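Local coordinates for hypothetical protein (Geobacillus stearothermophilus, PDB 1SFS), which is of unknown function but has a glycoside hydrolase-like domain of the Rv2525c type and may be a bacterial lysozyme, at residues G31-Q36 / D227-D232; V96-G101 / W137-V142; A165-A170 / P206-N211. All coordinates share one frame; numbering follows the deposited sequence. Where two conformers were deposited one is given.

How the interactions relate
Interaction 1 joins the first and last strands of the sheet, bringing together parts near the two ends of the modelled chain, and both other contacts are formed by residues that lie between its segments in sequence. Interactions 2 and 3 belong to the surrounding helices and loops. They follow one another along the chain, their centres are about 15 Å apart, and they touch: Ile-138 CD1 packs 3.6 Å from Tyr-167 N. Interaction 1 is centred about 26 Å from interaction 2, on the opposite side of the chain's centre, and about 23 Å from interaction 3, with nearest atoms about 7 Å apart. No active site has been established; interaction 1 brings two aspartates, Asp-33 and Asp-227, together on the sheet, whereas interactions 2 and 3 are peripheral.

Interaction 1. Residues G31-Q36 / D227-D232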
loop_
_atom_site.group_PDB
_atom_site.type_symbol
_atom_site.label_atom_id
_atom_site.label_comp_id
_atom_site.label_asym_id
_atom_site.label_seq_id
_atom_site.Cartn_x
_atom_site.Cartn_y
_atom_site.Cartn_z
ATOM N N GLY A 31 10.014 7.130 -0.075
ATOM C CA GLY A 31 9.497 6.708 1.217
ATOM C C GLY A 31 9.843 5.278 1.511
ATOM O O GLY A 31 10.635 4.667 0.807
ATOM N N VAL A 32 9.270 4.785 2.617
ATOM C CA VAL A 32 9.616 3.463 3.100
ATOM C C VAL A 32 8.352 2.744 3.562
ATOM O O VAL A 32 7.266 3.324 3.543
ATOM C CB VAL A 32 10.655 3.526 4.273
ATOM C CG1 VAL A 32 11.947 4.161 3.774
ATOM C CG2 VAL A 32 10.093 4.234 5.484
ATOM N N ASP A 33 8.471 1.498 3.961
ATOM C CA ASP A 33 7.398 0.797 4.645
ATOM C C ASP A 33 8.058 -0.185 5.635
ATOM O O ASP A 33 9.213 -0.583 5.449
ATOM C CB ASP A 33 6.436 0.094 3.671
ATOM C CG ASP A 33 7.069 -0.979 2.861
ATOM O OD1 ASP A 33 7.248 -2.101 3.443
ATOM O OD2 ASP A 33 7.407 -0.748 1.683
ATOM N N SER A 34 7.301 -0.573 6.652
ATOM C CA SER A 34 7.811 -1.531 7.615
ATOM C C SER A 34 6.691 -2.321 8.261
ATOM O O SER A 34 5.615 -1.815 8.556
ATOM C CB SER A 34 8.630 -0.830 8.692
ATOM O OG SER A 34 7.889 0.096 9.456
ATOM N N ALA A 35 7.017 -3.580 8.565
ATOM C CA ALA A 35 6.153 -4.428 9.351
ATOM C C ALA A 35 5.998 -3.934 10.788
ATOM O O ALA A 35 4.958 -4.057 11.391
ATOM C CB ALA A 35 6.696 -5.833 9.355
ATOM N N GLN A 36 7.077 -3.370 11.333
ATOM C CA GLN A 36 7.078 -2.946 12.737
ATOM C C GLN A 36 6.694 -1.471 12.858
ATOM O O GLN A 36 6.750 -0.663 11.939
ATOM C CB GLN A 36 8.391 -3.357 13.410
ATOM C CG GLN A 36 9.476 -2.442 13.005
ATOM C CD GLN A 36 10.827 -3.016 13.476
ATOM O OE1 GLN A 36 11.398 -3.934 12.930
ATOM N NE2 GLN A 36 11.418 -2.404 14.505
ATOM N N ASP A 227 11.515 -1.496 3.863
ATOM C CA ASP A 227 11.541 -1.541 2.404
ATOM C C ASP A 227 11.559 -0.121 1.875
ATOM O O ASP A 227 11.142 0.813 2.551
ATOM C CB ASP A 227 10.325 -2.242 1.851
ATOM C CG ASP A 227 10.124 -3.574 2.529
ATOM O OD1 ASP A 227 8.970 -3.860 2.990
ATOM O OD2 ASP A 227 11.032 -4.408 2.635
ATOM N N THR A 228 12.012 0.066 0.618
ATOM C CA THR A 228 12.123 1.367 0.016
ATOM C C THR A 228 11.197 1.514 -1.186
ATOM O O THR A 228 11.042 0.625 -2.010
ATOM C CB THR A 228 13.572 1.710 -0.383
ATOM O OG1 THR A 228 14.087 0.716 -1.278
ATOM C CG2 THR A 228 14.481 1.760 0.850
ATOM N N ASN A 229 10.594 2.718 -1.258
ATOM C CA ASN A 229 9.545 3.013 -2.241
ATOM C C ASN A 229 9.793 4.356 -2.890
ATOM O O ASN A 229 10.416 5.260 -2.315
ATOM C CB ASN A 229 8.184 3.081 -1.563
ATOM C CG ASN A 229 7.800 1.784 -0.913
ATOM O OD1 ASN A 229 7.383 0.853 -1.558
ATOM N ND2 ASN A 229 7.914 1.739 0.416
ATOM N N LEU A 230 9.213 4.514 -4.075
ATOM C CA LEU A 230 9.055 5.769 -4.758
ATOM C C LEU A 230 7.580 5.979 -5.084
ATOM O O LEU A 230 6.845 4.999 -5.268
ATOM C CB LEU A 230 9.876 5.853 -6.026
ATOM C CG LEU A 230 11.396 5.919 -5.819
ATOM C CD1 LEU A 230 12.110 5.509 -7.094
ATOM C CD2 LEU A 230 11.786 7.303 -5.388
ATOM N N ALA A 231 7.158 7.207 -5.216
ATOM C CA ALA A 231 5.751 7.521 -5.517
ATOM C C ALA A 231 5.631 8.642 -6.507
ATOM O O ALA A 231 6.465 9.546 -6.575
ATOM C CB ALA A 231 4.985 7.876 -4.260
ATOM N N ASP A 232 4.514 8.632 -7.220
ATOM C CA ASP A 232 4.008 9.760 -7.942
ATOM C C ASP A 232 3.463 10.763 -6.922
ATOM O O ASP A 232 2.779 10.380 -5.970
ATOM C CB ASP A 232 2.893 9.262 -8.861
ATOM C CG ASP A 232 2.308 10.285 -9.834
ATOM O OD1 ASP A 232 1.732 11.266 -9.350
ATOM O OD2 ASP A 232 2.420 10.077 -11.038
#
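Residues Gly-31 to Asp-33 run antiparallel to Asp-227 to Asn-229, pairing the first and last strands of what is probably a TIM-barrel-like domain, with its final strand reversed as in family 25 lysozymes. The strands are strongly twisted: their N-to-C directions differ by 136°, and their axes approach to 4.5 Å. Two hydrogen-bonded pairs, Gly-31 with Asn-229 and Asp-33 with Asp-227, flank the non-hydrogen-bonded pair Val-32 and Thr-228. In the first, Gly-31 N donates to Asn-229 O at 2.9 Å and Gly-31 O accepts from Asn-229 N at 2.8 Å. Val-32 and Thr-228 share one face of the sheet, where Val-32 also meets Val-46 of helix 40-49.

The other face carries Asp-33, Asp-227 and Asn-229. Asp-33 CG lies between its own backbone N and carbonyl carbon (chi1 63°), a torsion that turns the carboxylate toward the side chains of Asp-227 and Asn-229 and gives its two oxygens different partners. Asp-33 OD1 lies 2.5 Å from Asp-227 OD1, while Asp-227 OD2 accepts a hydrogen bond from the backbone N of Asp-220. Gln-216 NE2 hydrogen-bonds to Asp-33 OD2, and Trp-184 NE1 bonds to Asn-229 OD1, which helps to fix the turn of the amide. The second grip on Asp-33 OD2 comes from Asn-229 ND2, at 2.8 Å in a nearly straight bond (170°) on the anti side of that oxygen.

Interaction 2. Residues V96-G101 / W137-V142; sequences VGYANG and WIAAWV
Trp-137, Gly-101 and Ala-140 bring the first turn of helix 98-114 against helix 135-145, in a close helix-helix approach made possible by small residues. The CA atoms of Gly-101 and Trp-137 are only 4.5 Å apart. A side chain on Gly-101 would point at the other helix and run into Trp-137 O and Ala-140 CB; instead Gly-101 CA lies over one face of the Trp-137 indole, 3.5 Å from the centroid of the five-membered ring, in a CH-pi contact. The indole reaches this place because its CG is anti to the backbone N (chi1 -170°), which lays the ring alongside the first turn of helix 98-114. Its CD1 corner comes 3.4 Å from Gly-97 O, and that oxygen is already taken by the helical bond from Gly-101 N.

Next to Gly-101, the methyl of Ala-140 serves two neighbours. Ala-140 CB touches Tyr-98 O at 3.1 Å and stands 3.5 Å from the centroid of the Tyr-98 ring, a CH-pi contact in which the methyl sits over the centre of the ring face. Gly-97, at the N-cap of helix 98-114, has backbone angles, with phi at 96°, at which a side chain would be jammed against the preceding carbonyl O. Asn-100 ND2 returns to Val-96 O at 2.9 Å, tying the incoming loop to this first turn.

Asp-134 OD2 accepts from both Gly-97 N and Trp-137 N, bridging the two helix starts. Trp-137 also stacks on Phe-92, Trp-141 extends from the same helix onto strand 151-156, and Ile-138 packs on helix 163-173.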
loop_
_atom_site.group_PDB
_atom_site.type_symbol
_atom_site.label_atom_id
_atom_site.label_comp_id
_atom_site.label_asym_id
_atom_site.label_seq_id
_atom_site.Cartn_x
_atom_site.Cartn_y
_atom_site.Cartn_z
ATOM N N VAL A 96 -9.830 -14.057 -3.518
ATOM C CA VAL A 96 -10.817 -14.679 -4.370
ATOM C C VAL A 96 -12.206 -14.455 -3.777
ATOM O O VAL A 96 -12.463 -14.605 -2.584
ATOM C CB VAL A 96 -10.508 -16.167 -4.583
ATOM C CG1 VAL A 96 -11.658 -16.906 -5.254
ATOM C CG2 VAL A 96 -9.217 -16.287 -5.385
ATOM N N GLY A 97 -13.152 -14.096 -4.657
ATOM C CA GLY A 97 -14.544 -14.036 -4.322
ATOM C C GLY A 97 -15.054 -12.667 -3.933
ATOM O O GLY A 97 -14.419 -11.921 -3.167
ATOM N N TYR A 98 -16.238 -12.283 -4.448
ATOM C CA TYR A 98 -16.817 -10.976 -4.148
ATOM C C TYR A 98 -17.084 -10.844 -2.661
ATOM O O TYR A 98 -16.697 -9.848 -2.052
ATOM C CB TYR A 98 -18.116 -10.812 -4.956
ATOM C CG TYR A 98 -18.605 -9.391 -4.913
ATOM C CD1 TYR A 98 -18.202 -8.463 -5.895
ATOM C CD2 TYR A 98 -19.421 -8.906 -3.896
ATOM C CE1 TYR A 98 -18.614 -7.124 -5.863
ATOM C CE2 TYR A 98 -19.829 -7.604 -3.849
ATOM C CZ TYR A 98 -19.436 -6.715 -4.833
ATOM O OH TYR A 98 -19.858 -5.395 -4.793
ATOM N N ALA A 99 -17.726 -11.825 -2.051
ATOM C CA ALA A 99 -18.065 -11.722 -0.627
ATOM C C ALA A 99 -16.833 -11.562 0.239
ATOM O O ALA A 99 -16.795 -10.808 1.186
ATOM C CB ALA A 99 -18.850 -12.955 -0.185
ATOM N N ASN A 100 -15.761 -12.284 -0.115
ATOM C CA ASN A 100 -14.522 -12.179 0.612
ATOM C C ASN A 100 -13.895 -10.770 0.459
ATOM O O ASN A 100 -13.354 -10.216 1.433
ATOM C CB ASN A 100 -13.527 -13.269 0.192
ATOM C CG ASN A 100 -13.938 -14.633 0.638
ATOM O OD1 ASN A 100 -14.393 -14.763 1.785
ATOM N ND2 ASN A 100 -13.849 -15.619 -0.218
ATOM N N GLY A 101 -13.958 -10.216 -0.734
ATOM C CA GLY A 101 -13.466 -8.861 -0.916
ATOM C C GLY A 101 -14.268 -7.851 -0.157
ATOM O O GLY A 101 -13.703 -6.867 0.344
ATOM N N TRP A 137 -13.066 -10.368 -6.477
ATOM C CA TRP A 137 -12.542 -9.824 -5.220
ATOM C C TRP A 137 -12.143 -8.364 -5.391
ATOM O O TRP A 137 -12.440 -7.517 -4.557
ATOM C CB TRP A 137 -11.350 -10.673 -4.751
ATOM C CG TRP A 137 -10.873 -10.385 -3.376
ATOM C CD1 TRP A 137 -11.170 -11.185 -2.281
ATOM C CD2 TRP A 137 -10.060 -9.329 -2.897
ATOM N NE1 TRP A 137 -10.573 -10.669 -1.161
ATOM C CE2 TRP A 137 -9.901 -9.539 -1.499
ATOM C CE3 TRP A 137 -9.435 -8.221 -3.439
ATOM C CZ2 TRP A 137 -9.151 -8.674 -0.685
ATOM C CZ3 TRP A 137 -8.707 -7.361 -2.635
ATOM C CH2 TRP A 137 -8.595 -7.603 -1.279
ATOM N N ILE A 138 -11.433 -8.076 -6.485
ATOM C CA ILE A 138 -11.002 -6.710 -6.778
ATOM C C ILE A 138 -12.210 -5.801 -6.920
ATOM O O ILE A 138 -12.226 -4.684 -6.370
ATOM C CB ILE A 138 -10.099 -6.669 -7.991
ATOM C CG1 ILE A 138 -8.798 -7.402 -7.733
ATOM C CG2 ILE A 138 -9.840 -5.228 -8.431
ATOM C CD1 ILE A 138 -7.840 -7.495 -8.874
ATOM N N ALA A 139 -13.226 -6.233 -7.649
ATOM C CA ALA A 139 -14.452 -5.463 -7.761
ATOM C C ALA A 139 -15.043 -5.167 -6.400
ATOM O O ALA A 139 -15.461 -4.029 -6.148
ATOM C CB ALA A 139 -15.481 -6.228 -8.615
ATOM N N ALA A 140 -15.131 -6.176 -5.529
ATOM C CA ALA A 140 -15.714 -5.952 -4.214
ATOM C C ALA A 140 -14.893 -4.980 -3.396
ATOM O O ALA A 140 -15.451 -4.165 -2.649
ATOM C CB ALA A 140 -15.843 -7.287 -3.475
ATOM N N TRP A 141 -13.580 -5.090 -3.453
ATOM C CA TRP A 141 -12.724 -4.135 -2.713
ATOM C C TRP A 141 -13.034 -2.726 -3.112
ATOM O O TRP A 141 -13.278 -1.834 -2.296
ATOM C CB TRP A 141 -11.267 -4.570 -2.931
ATOM C CG TRP A 141 -10.263 -3.633 -2.280
ATOM C CD1 TRP A 141 -9.540 -2.697 -2.906
ATOM C CD2 TRP A 141 -9.876 -3.621 -0.907
ATOM N NE1 TRP A 141 -8.729 -2.028 -2.001
ATOM C CE2 TRP A 141 -8.910 -2.588 -0.790
ATOM C CE3 TRP A 141 -10.214 -4.368 0.219
ATOM C CZ2 TRP A 141 -8.319 -2.289 0.442
ATOM C CZ3 TRP A 141 -9.604 -4.055 1.412
ATOM C CH2 TRP A 141 -8.668 -3.029 1.504
ATOM N N VAL A 142 -13.037 -2.489 -4.438
ATOM C CA VAL A 142 -13.311 -1.161 -4.961
ATOM C C VAL A 142 -14.713 -0.698 -4.628
ATOM O O VAL A 142 -14.940 0.424 -4.131
ATOM C CB VAL A 142 -13.069 -1.173 -6.487
ATOM C CG1 VAL A 142 -13.588 0.092 -7.150
ATOM C CG2 VAL A 142 -11.585 -1.364 -6.770
#

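Interaction 3. Residues A165-A170 / P206-N211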
loop_
_atom_site.group_PDB
_atom_site.type_symbol
_atom_site.label_atom_id
_atom_site.label_comp_id
_atom_site.label_asym_id
_atom_site.label_seq_id
_atom_site.Cartn_x
_atom_site.Cartn_y
_atom_site.Cartn_z
ATOM N N ALA A 165 -4.029 -10.084 -14.539
ATOM C CA ALA A 165 -5.181 -10.512 -15.328
ATOM C C ALA A 165 -6.467 -10.233 -14.586
ATOM O O ALA A 165 -7.481 -9.853 -15.207
ATOM C CB ALA A 165 -5.042 -11.973 -15.753
ATOM N N ALA A 166 -6.509 -10.484 -13.270
ATOM C CA ALA A 166 -7.695 -10.221 -12.482
ATOM C C ALA A 166 -8.079 -8.748 -12.514
ATOM O O ALA A 166 -9.240 -8.385 -12.651
ATOM C CB ALA A 166 -7.474 -10.707 -11.049
ATOM N N TYR A 167 -7.064 -7.883 -12.348
ATOM C CA TYR A 167 -7.268 -6.472 -12.385
ATOM C C TYR A 167 -7.799 -6.031 -13.729
ATOM O O TYR A 167 -8.754 -5.263 -13.824
ATOM C CB TYR A 167 -5.926 -5.734 -12.016
ATOM C CG TYR A 167 -6.042 -4.253 -12.189
ATOM C CD1 TYR A 167 -6.636 -3.434 -11.218
ATOM C CD2 TYR A 167 -5.589 -3.662 -13.360
ATOM C CE1 TYR A 167 -6.746 -2.065 -11.437
ATOM C CE2 TYR A 167 -5.739 -2.314 -13.579
ATOM C CZ TYR A 167 -6.305 -1.513 -12.614
ATOM O OH TYR A 167 -6.496 -0.160 -12.817
ATOM N N CYS A 168 -7.170 -6.497 -14.817
ATOM C CA CYS A 168 -7.609 -6.048 -16.157
ATOM C C CYS A 168 -9.016 -6.568 -16.460
ATOM O O CYS A 168 -9.797 -5.825 -17.086
ATOM C CB CYS A 168 -6.616 -6.388 -17.205
ATOM S SG CYS A 168 -5.055 -5.420 -17.033
ATOM N N GLU A 169 -9.382 -7.774 -16.017
ATOM C CA GLU A 169 -10.749 -8.229 -16.190
ATOM C C GLU A 169 -11.681 -7.343 -15.397
ATOM O O GLU A 169 -12.758 -6.934 -15.887
ATOM C CB GLU A 169 -10.881 -9.681 -15.767
ATOM C CG GLU A 169 -12.308 -10.151 -15.713
ATOM C CD GLU A 169 -12.532 -11.569 -15.264
ATOM O OE1 GLU A 169 -13.749 -11.926 -15.066
ATOM O OE2 GLU A 169 -11.551 -12.335 -15.165
ATOM N N ALA A 170 -11.329 -7.011 -14.157
ATOM C CA ALA A 170 -12.193 -6.146 -13.355
ATOM C C ALA A 170 -12.413 -4.809 -14.021
ATOM O O ALA A 170 -13.527 -4.264 -14.025
ATOM C CB ALA A 170 -11.608 -5.990 -11.962
ATOM N N PRO A 206 0.116 -3.224 -14.782
ATOM C CA PRO A 206 -0.705 -4.190 -15.529
ATOM C C PRO A 206 -0.928 -3.698 -16.926
ATOM O O PRO A 206 -0.767 -2.518 -17.221
ATOM C CB PRO A 206 -1.997 -4.197 -14.760
ATOM C CG PRO A 206 -2.072 -2.852 -14.147
ATOM C CD PRO A 206 -0.661 -2.494 -13.773
ATOM N N PRO A 207 -1.332 -4.585 -17.849
ATOM C CA PRO A 207 -1.455 -4.208 -19.266
ATOM C C PRO A 207 -2.772 -3.557 -19.601
ATOM O O PRO A 207 -3.299 -3.847 -20.674
ATOM C CB PRO A 207 -1.240 -5.535 -19.955
ATOM C CG PRO A 207 -1.798 -6.533 -19.041
ATOM C CD PRO A 207 -1.468 -6.042 -17.668
ATOM N N CYS A 208 -3.309 -2.745 -18.757
ATOM C CA CYS A 208 -4.538 -1.990 -18.985
ATOM C C CYS A 208 -4.476 -0.711 -18.150
ATOM O O CYS A 208 -3.535 -0.497 -17.380
ATOM C CB CYS A 208 -5.732 -2.839 -18.669
ATOM S SG CYS A 208 -5.804 -3.347 -16.935
ATOM N N SER A 209 -5.517 0.125 -18.231
ATOM C CA SER A 209 -5.557 1.403 -17.549
ATOM C C SER A 209 -5.359 1.247 -16.049
ATOM O O SER A 209 -6.058 0.455 -15.401
ATOM C CB SER A 209 -6.960 2.021 -17.738
ATOM O OG SER A 209 -6.990 3.323 -17.157
ATOM N N ALA A 210 -4.457 2.053 -15.492
ATOM C CA ALA A 210 -4.213 2.032 -14.067
ATOM C C ALA A 210 -3.546 3.323 -13.617
ATOM O O ALA A 210 -2.905 4.015 -14.362
ATOM C CB ALA A 210 -3.330 0.888 -13.706
ATOM N N ASN A 211 -3.701 3.572 -12.310
ATOM C CA ASN A 211 -3.018 4.645 -11.603
ATOM C C ASN A 211 -1.888 4.013 -10.779
ATOM O O ASN A 211 -2.098 3.668 -9.614
ATOM C CB ASN A 211 -3.982 5.382 -10.689
ATOM C CG ASN A 211 -5.152 5.975 -11.388
ATOM O OD1 ASN A 211 -4.981 6.726 -12.321
ATOM N ND2 ASN A 211 -6.360 5.581 -10.974
HETATM O O HOH W 1 -5.298 1.626 -10.923
#
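Cys-168, on helix 163-173, and Cys-208, in the irregular loop before strand 211-218, face each other with their CA atoms 5.8 Å apart. Their SG atoms form a disulfide of 2.2 Å with chi3 at -93°, close to the perpendicular. Prolines lie beside it: Pro-207 CD comes 3.7 Å from Cys-168 SG, and Pro-206 CB also borders that sulfur.

One helical position earlier, Tyr-167 extends toward the same loop, its CG anti to the backbone N (chi1 174°). Cys-208 SG lies 3.5 Å from Tyr-167 CE2 in an oblique sulfur-aromatic contact, while Pro-206 CG meets Tyr-167 CD2 and CE2. At the far end Tyr-167 OH donates to Ser-209 O at 2.7 Å; the carbonyl receives it in its own plane, on a lone pair, and lies at the ring edge. A water 2.9 Å from Tyr-167 OH donates to that hydroxyl and accepts from Asn-211 N. A phenylalanine here would probably leave Ser-209 O without this donor and the water without its hydroxyl partner, weakening the hold on the loop.

The disulfide and the Tyr-167 bond thus join helix 163-173, the first of them covalently, to the loop connecting strands 182-185 and 211-218, at the periphery of the glycoside hydrolase-like domain.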